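Local structure of histone-lysine N-methyltransferase SETMAR (Homo sapiens, 3BO5) at residues Gly72-Ser75 / Cys76-His79. The protein methylates histone H3 through its SET domain and, fused to a mariner transposase that binds DNA, takes part in double-strand break repair. The protein carries 2 engineered substitutions. Sequence-based numbering, arbitrary orientation.
Sequences GTCS and CLRH. With ZN (zinc ion), chain D; ZN (zinc ion), chain B.
The carbonyl oxygen of Cys74 is gripped twice: Leu77 N donates to Cys74 O at 3.0 Å, and a water molecule donates to Cys74 O at 2.8 Å. The bond from Leu77, running from residue i+3 back to residue i, closes a type I beta turn over Cys74-Leu77, with Ser75 and Cys76 at its two central positions. The same water accepts from Gly72 N at 2.8 Å and gives a weak bond to Leu77 O, tying the backbone before the turn to its far end. At the backbone angles of Gly72 (phi 106°, psi -40°) a CB would collide with the carbonyl oxygen of the residue before, which by itself calls for glycine.

Within the turn the two cysteines serve different zinc ions. Cys74 SG, anti to its own nitrogen (chi1 177°), binds one zinc at 2.3 Å; Cys76 SG lies instead beside its nitrogen and binds the second zinc, also at 2.3 Å. The first ion is completed by Cys62, Cys64 and Cys69, the second by Cys62, Cys105 and Cys109, so Cys62 bridges the pair. Buried Leu77 supplies an apolar wall, its CG lying 3.9 Å from Cys74 SG.

On the exposed side the extended Arg78 side chain runs back alongside Ser75, its CG 3.3 Å from Ser75 O. That oxygen lies over one face of the guanidinium, offset toward its rim and too poorly angled for a hydrogen bond, while the small Ser75 lets Arg78 NH1 approach its CB at 3.4 Å. This is one of the Cys-X-Cys elements of the triangular three-zinc cluster of the pre-SET domain: one short turn, pinned by its backbone, presents neighbouring sulfurs to two metals, and the zinc charge would be expected to favour the thiolate form of both cysteines.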
loop_
_atom_site.group_PDB
_atom_site.type_symbol
_atom_site.label_atom_id
_atom_site.label_comp_id
_atom_site.label_asym_id
_atom_site.label_seq_id
_atom_site.Cartn_x
_atom_site.Cartn_y
_atom_site.Cartn_z
ATOM N N GLY A 72 -3.409 -1.949 27.029
ATOM C CA GLY A 72 -3.346 -2.452 28.384
ATOM C C GLY A 72 -4.125 -3.743 28.510
ATOM O O GLY A 72 -3.663 -4.668 29.202
ATOM N N THR A 73 -5.288 -3.798 27.840
ATOM C CA THR A 73 -6.175 -4.958 27.992
ATOM C C THR A 73 -6.387 -5.683 26.646
ATOM O O THR A 73 -6.867 -6.808 26.589
ATOM C CB THR A 73 -7.509 -4.585 28.637
ATOM O OG1 THR A 73 -8.114 -3.531 27.897
ATOM C CG2 THR A 73 -7.261 -4.002 30.038
ATOM N N CYS A 74 -5.975 -5.047 25.572
ATOM C CA CYS A 74 -6.176 -5.610 24.228
ATOM C C CYS A 74 -4.857 -6.056 23.679
ATOM O O CYS A 74 -3.929 -5.237 23.540
ATOM C CB CYS A 74 -6.759 -4.542 23.310
ATOM S SG CYS A 74 -6.928 -5.220 21.637
ATOM N N SER A 75 -4.730 -7.361 23.455
ATOM C CA SER A 75 -3.426 -7.895 22.961
ATOM C C SER A 75 -3.112 -7.468 21.542
ATOM O O SER A 75 -1.992 -7.599 21.051
ATOM C CB SER A 75 -3.324 -9.420 23.083
ATOM O OG SER A 75 -4.416 -10.085 22.480
ATOM N N CYS A 76 -4.116 -6.929 20.849
ATOM C CA CYS A 76 -3.867 -6.279 19.560
ATOM C C CYS A 76 -3.270 -4.873 19.644
ATOM O O CYS A 76 -2.878 -4.330 18.590
ATOM C CB CYS A 76 -5.149 -6.230 18.695
ATOM S SG CYS A 76 -5.824 -7.815 18.369
ATOM N N LEU A 77 -3.267 -4.271 20.830
ATOM C CA LEU A 77 -2.863 -2.901 21.039
ATOM C C LEU A 77 -1.689 -2.821 21.988
ATOM O O LEU A 77 -1.679 -1.951 22.875
ATOM C CB LEU A 77 -3.993 -2.073 21.619
ATOM C CG LEU A 77 -5.159 -1.887 20.660
ATOM C CD1 LEU A 77 -6.280 -1.004 21.237
ATOM C CD2 LEU A 77 -4.708 -1.313 19.353
ATOM N N ARG A 78 -0.725 -3.689 21.810
ATOM C CA ARG A 78 0.406 -3.730 22.764
ATOM C C ARG A 78 1.336 -2.523 22.695
ATOM O O ARG A 78 2.196 -2.373 23.582
ATOM C CB ARG A 78 1.181 -5.023 22.607
ATOM C CG ARG A 78 0.361 -6.206 22.961
ATOM C CD ARG A 78 1.119 -7.454 22.637
ATOM N NE ARG A 78 0.527 -8.663 23.205
ATOM C CZ ARG A 78 0.291 -9.769 22.504
ATOM N NH1 ARG A 78 -0.223 -10.847 23.094
ATOM N NH2 ARG A 78 0.566 -9.796 21.205
ATOM N N HIS A 79 1.170 -1.680 21.675
ATOM C CA HIS A 79 1.968 -0.466 21.536
ATOM C C HIS A 79 1.079 0.766 21.365
ATOM O O HIS A 79 1.408 1.721 20.659
ATOM C CB HIS A 79 3.027 -0.667 20.430
ATOM C CG HIS A 79 4.014 -1.733 20.773
ATOM N ND1 HIS A 79 3.854 -3.051 20.391
ATOM C CD2 HIS A 79 5.149 -1.696 21.512
ATOM C CE1 HIS A 79 4.868 -3.771 20.842
ATOM N NE2 HIS A 79 5.654 -2.980 21.549
HETATM ZN ZN ZN D . -8.980 -6.191 21.785
HETATM ZN ZN ZN B . -8.114 -7.607 18.461
HETATM O O HOH W 1 -2.337 -3.897 25.380
#